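Local coordinates for protein putative RNase YutE (PDB 1YLM) that probably acts as the RNase toxin of a putative type VII toxin-antitoxin system and is probably neutralised by its cognate antitoxin, at residues Asp55-Gly59 with Phe60-Asp64; Arg130-Leu133 with Glu134-Gly138. All coordinates share one frame; numbering follows the deposited sequence.

Contact 1. Residues Asp55-Gly59 with Phe60-Asp64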
loop_
_atom_site.group_PDB
_atom_site.type_symbol
_atom_site.label_atom_id
_atom_site.label_comp_id
_atom_site.label_asym_id
_atom_site.label_seq_id
_atom_site.Cartn_x
_atom_site.Cartn_y
_atom_site.Cartn_z
ATOM N N ASP A 55 -9.513 4.755 -15.210
ATOM C CA ASP A 55 -10.752 5.540 -15.370
ATOM C C ASP A 55 -10.823 6.189 -16.759
ATOM O O ASP A 55 -11.883 6.225 -17.397
ATOM C CB ASP A 55 -10.879 6.594 -14.254
ATOM C CG ASP A 55 -11.126 5.970 -12.887
ATOM O OD1 ASP A 55 -11.577 4.802 -12.838
ATOM O OD2 ASP A 55 -10.862 6.640 -11.866
HETATM N N MSE A 56 -9.689 6.695 -17.225
HETATM C CA MSE A 56 -9.575 7.255 -18.589
HETATM C C MSE A 56 -9.928 6.200 -19.651
HETATM O O MSE A 56 -10.729 6.416 -20.556
HETATM C CB MSE A 56 -8.138 7.726 -18.849
HETATM C CG MSE A 56 -7.682 8.960 -18.105
HETATM SE SE MSE A 56 -8.247 10.471 -18.945
HETATM C CE MSE A 56 -9.355 10.746 -18.147
ATOM N N ILE A 57 -9.293 5.045 -19.527
ATOM C CA ILE A 57 -9.445 3.962 -20.489
ATOM C C ILE A 57 -10.897 3.470 -20.523
ATOM O O ILE A 57 -11.505 3.369 -21.602
ATOM C CB ILE A 57 -8.452 2.816 -20.125
ATOM C CG1 ILE A 57 -7.025 3.215 -20.512
ATOM C CG2 ILE A 57 -8.866 1.486 -20.768
ATOM C CD1 ILE A 57 -5.937 2.248 -19.962
ATOM N N ASP A 58 -11.460 3.211 -19.348
ATOM C CA ASP A 58 -12.849 2.757 -19.232
ATOM C C ASP A 58 -13.833 3.799 -19.776
ATOM O O ASP A 58 -14.728 3.454 -20.557
ATOM C CB ASP A 58 -13.211 2.414 -17.786
ATOM C CG ASP A 58 -12.439 1.205 -17.248
ATOM O OD1 ASP A 58 -11.755 0.488 -18.026
ATOM O OD2 ASP A 58 -12.511 0.982 -16.024
ATOM N N GLY A 59 -13.663 5.058 -19.377
ATOM C CA GLY A 59 -14.570 6.142 -19.799
ATOM C C GLY A 59 -14.537 6.447 -21.295
ATOM O O GLY A 59 -15.590 6.711 -21.912
ATOM N N PHE A 60 -13.331 6.421 -21.880
ATOM C CA PHE A 60 -13.128 6.790 -23.288
ATOM C C PHE A 60 -13.030 5.601 -24.237
ATOM O O PHE A 60 -12.606 5.781 -25.360
ATOM C CB PHE A 60 -11.898 7.684 -23.460
ATOM C CG PHE A 60 -12.103 9.094 -22.954
ATOM C CD1 PHE A 60 -11.497 9.506 -21.773
ATOM C CD2 PHE A 60 -12.910 9.998 -23.660
ATOM C CE1 PHE A 60 -11.673 10.794 -21.288
ATOM C CE2 PHE A 60 -13.109 11.299 -23.188
ATOM C CZ PHE A 60 -12.479 11.708 -22.004
ATOM N N ILE A 61 -13.444 4.418 -23.785
ATOM C CA ILE A 61 -13.437 3.186 -24.617
ATOM C C ILE A 61 -12.094 2.998 -25.304
ATOM O O ILE A 61 -12.020 2.799 -26.524
ATOM C CB ILE A 61 -14.555 3.167 -25.720
ATOM C CG1 ILE A 61 -15.791 3.920 -25.248
ATOM C CG2 ILE A 61 -14.884 1.709 -26.135
ATOM C CD1 ILE A 61 -16.892 4.020 -26.309
HETATM N N MSE A 62 -11.029 3.076 -24.513
HETATM C CA MSE A 62 -9.696 2.798 -25.023
HETATM C C MSE A 62 -9.458 1.295 -24.951
HETATM O O MSE A 62 -10.228 0.559 -24.319
HETATM C CB MSE A 62 -8.643 3.552 -24.200
HETATM C CG MSE A 62 -8.794 5.078 -24.220
HETATM SE SE MSE A 62 -7.578 5.962 -23.164
HETATM C CE MSE A 62 -8.018 7.636 -23.506
ATOM N N ARG A 63 -8.374 0.840 -25.567
ATOM C CA ARG A 63 -8.003 -0.572 -25.491
ATOM C C ARG A 63 -7.945 -1.015 -24.036
ATOM O O ARG A 63 -7.471 -0.278 -23.167
ATOM C CB ARG A 63 -6.653 -0.813 -26.177
ATOM C CG ARG A 63 -6.163 -2.242 -26.088
ATOM C CD ARG A 63 -5.024 -2.462 -27.054
ATOM N NE ARG A 63 -4.761 -3.890 -27.228
ATOM C CZ ARG A 63 -5.322 -4.661 -28.159
ATOM N NH1 ARG A 63 -6.192 -4.151 -29.030
ATOM N NH2 ARG A 63 -5.006 -5.954 -28.220
ATOM N N ASP A 64 -8.439 -2.211 -23.767
ATOM C CA ASP A 64 -8.441 -2.721 -22.406
ATOM C C ASP A 64 -7.041 -3.228 -22.002
ATOM O O ASP A 64 -6.424 -3.994 -22.743
ATOM C CB ASP A 64 -9.487 -3.825 -22.283
ATOM C CG ASP A 64 -9.750 -4.219 -20.856
ATOM O OD1 ASP A 64 -10.031 -3.336 -20.019
ATOM O OD2 ASP A 64 -9.682 -5.427 -20.568
HETATM O O HOH W 1 -11.442 -1.233 -20.284
#

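Contact 2. Residues Arg130-Leu133 with Glu134-Gly138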
loop_
_atom_site.group_PDB
_atom_site.type_symbol
_atom_site.label_atom_id
_atom_site.label_comp_id
_atom_site.label_asym_id
_atom_site.label_seq_id
_atom_site.Cartn_x
_atom_site.Cartn_y
_atom_site.Cartn_z
ATOM N N ARG A 130 -6.057 16.645 -17.525
ATOM C CA ARG A 130 -7.030 17.727 -17.570
ATOM C C ARG A 130 -7.233 18.278 -18.968
ATOM O O ARG A 130 -8.368 18.556 -19.323
ATOM C CB ARG A 130 -6.656 18.859 -16.620
ATOM C CG ARG A 130 -6.823 18.517 -15.166
ATOM C CD ARG A 130 -6.338 19.691 -14.345
ATOM N NE ARG A 130 -6.350 19.363 -12.938
ATOM C CZ ARG A 130 -5.279 19.362 -12.158
ATOM N NH1 ARG A 130 -4.087 19.738 -12.622
ATOM N NH2 ARG A 130 -5.427 19.025 -10.891
ATOM N N SER A 131 -6.154 18.446 -19.743
ATOM C CA SER A 131 -6.262 18.924 -21.139
ATOM C C SER A 131 -7.094 17.965 -21.968
ATOM O O SER A 131 -7.940 18.384 -22.747
ATOM C CB SER A 131 -4.890 19.089 -21.817
ATOM O OG SER A 131 -4.042 19.953 -21.076
ATOM N N TYR A 132 -6.851 16.675 -21.792
ATOM C CA TYR A 132 -7.607 15.654 -22.493
ATOM C C TYR A 132 -9.087 15.713 -22.126
ATOM O O TYR A 132 -9.942 15.709 -23.008
ATOM C CB TYR A 132 -7.037 14.263 -22.204
ATOM C CG TYR A 132 -7.460 13.218 -23.210
ATOM C CD1 TYR A 132 -6.685 12.957 -24.344
ATOM C CD2 TYR A 132 -8.639 12.501 -23.033
ATOM C CE1 TYR A 132 -7.079 11.985 -25.273
ATOM C CE2 TYR A 132 -9.041 11.527 -23.946
ATOM C CZ TYR A 132 -8.263 11.277 -25.061
ATOM O OH TYR A 132 -8.697 10.322 -25.951
ATOM N N LEU A 133 -9.379 15.793 -20.830
ATOM C CA LEU A 133 -10.750 15.928 -20.336
ATOM C C LEU A 133 -11.441 17.164 -20.926
ATOM O O LEU A 133 -12.573 17.088 -21.415
ATOM C CB LEU A 133 -10.749 15.995 -18.798
ATOM C CG LEU A 133 -10.413 14.689 -18.059
ATOM C CD1 LEU A 133 -10.216 14.887 -16.558
ATOM C CD2 LEU A 133 -11.497 13.640 -18.337
ATOM N N GLU A 134 -10.749 18.295 -20.877
ATOM C CA GLU A 134 -11.296 19.561 -21.369
ATOM C C GLU A 134 -11.547 19.512 -22.873
ATOM O O GLU A 134 -12.582 19.993 -23.347
ATOM C CB GLU A 134 -10.360 20.711 -21.016
ATOM C CG GLU A 134 -10.369 21.071 -19.516
ATOM C CD GLU A 134 -9.108 21.811 -19.072
ATOM O OE1 GLU A 134 -8.241 22.120 -19.934
ATOM O OE2 GLU A 134 -8.978 22.090 -17.858
ATOM N N THR A 135 -10.607 18.919 -23.611
ATOM C CA THR A 135 -10.718 18.786 -25.071
ATOM C C THR A 135 -11.862 17.866 -25.481
ATOM O O THR A 135 -12.615 18.184 -26.407
ATOM C CB THR A 135 -9.374 18.327 -25.708
ATOM O OG1 THR A 135 -8.366 19.296 -25.390
ATOM C CG2 THR A 135 -9.488 18.211 -27.218
ATOM N N GLU A 136 -12.028 16.752 -24.769
ATOM C CA GLU A 136 -12.996 15.748 -25.173
ATOM C C GLU A 136 -14.387 15.938 -24.574
ATOM O O GLU A 136 -15.378 15.569 -25.202
ATOM C CB GLU A 136 -12.476 14.341 -24.884
ATOM C CG GLU A 136 -11.220 13.978 -25.656
ATOM C CD GLU A 136 -11.439 14.013 -27.167
ATOM O OE1 GLU A 136 -12.531 13.623 -27.627
ATOM O OE2 GLU A 136 -10.518 14.444 -27.886
ATOM N N LEU A 137 -14.465 16.508 -23.374
ATOM C CA LEU A 137 -15.737 16.633 -22.658
ATOM C C LEU A 137 -16.146 18.089 -22.431
ATOM O O LEU A 137 -17.271 18.372 -22.006
ATOM C CB LEU A 137 -15.657 15.914 -21.297
ATOM C CG LEU A 137 -15.133 14.473 -21.276
ATOM C CD1 LEU A 137 -14.997 13.993 -19.850
ATOM C CD2 LEU A 137 -16.024 13.537 -22.077
ATOM N N GLY A 138 -15.230 19.010 -22.694
ATOM C CA GLY A 138 -15.470 20.412 -22.390
ATOM C C GLY A 138 -15.137 20.759 -20.945
ATOM O O GLY A 138 -14.580 19.935 -20.199
#

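Contact 1. Residues Asp55-Gly59 with Phe60-Asp64
The Phe-60 ring meets helix 32-59 at its edge: near the ring plane lie the carbonyl O of Met-56, 3.4 Å from Phe-60 CD1, and the selenomethionine methyl, with Met-56 CE 3.9 Å from Phe-60 CE1. The two side chains run side by side in the same direction, and Met-56 SE lies obliquely, 5.4 Å from the Phe-60 centroid, a Met-aromatic contact. Beyond the two segments Tyr-2 packs edge-to-face with the same ring. Met-56 O also accepts the last ordinary helical bond here, from Phe-60 N at 2.9 Å. One residue on, Ile-57 O takes the amide of Met-62 on a lone pair in the carbonyl plane, with N to O 3.0 Å and an N-H...O angle of 166°. This bond folds the chain back, bringing Met-62 SE 3.9 Å from Ile-57 CG1, where the two side chains cross at about a right angle. With Ile-57 CG1 beside the backbone N (chi1 -75°), Ile-57 CG2 stands anti to it and meets Arg-63 O at 3.3 Å. On the outer side a water donates to Asp-58 OD1 and Asp-64 OD1, bridging two carboxylates that would otherwise probably repel. Ile-61, with positive phi (49°), turns the chain between the two ends of the Met-62 to Ile-57 bond. A six-residue closing bond, a left-handed residue before its donor and an apolar pair across it resemble a Schellman motif at the end of helix 32-59, but with the inner bond not formed, Ile-61 N lying 3.6 Å from Asp-58 O.

Contact 2. Residues Arg130-Leu133 with Glu134-Gly138
Ser-131 O is gripped twice by Thr-135, whose OG1 donates at 2.8 Å and whose amide N donates at 2.9 Å. The two donors come from opposite faces of the carbonyl plane, the hydroxyl standing 36° out of it and away from the lone pairs. Thr-135 OG1 lies beside its own backbone N (chi1 -59°), which turns it back to the carbonyl one turn earlier, while Ser-131 OG is itself hydrogen-bonded to Lys-127 O, four residues earlier. Regular backbone bonds continue on either side of this pair, from Glu-134 to Arg-130 and from Leu-137 to Leu-133. This is the last stretch of helix 119-137, which ends where Gly-138 takes backbone angles (phi 85°) at which a CB would press on the carbonyl O of Leu-137, so that glycine suits the position; its amide makes a weak bond back to Glu-134 O. On the flank of the helix the Glu-136 side chain curls so that its CG sits over one face of the Tyr-132 ring, 4.1 Å from the centroid and nearer CE2 than the centre, a CH-pi contact. Leu-133 and Leu-137 point the same way, side by side, with CD2 of Leu-133 3.8 Å from CD1 of Leu-137. The Glu-134 chain runs back along Arg-130, its CG 3.2 Å from Arg-130 O, yet the guanidinium of Arg-130 forms its salt bridge with Glu-17 of helix 6-23.

Contacts 1 and 2 lie at the C-terminal ends of helices 32-59 and 119-137, with centres about 14 Å apart, and their side chains pack directly together. Phe-60 CE2 lies 3.5 Å from Glu-136 CB, and the Phe-60 ring meets that of Tyr-132 edge-to-face, with Phe-60 CE1 3.8 Å from Tyr-132 CE2. Next to them Met-56 CE comes 3.6 Å from Leu-133 CD2, and Met-62 CE lies 3.7 Å from Tyr-132 OH. Side chains from the last helical turn and from the loop after it both pack against the end of helix 119-137. Both contacts lie away from Arg-96, the active-site residue inferred from relatives.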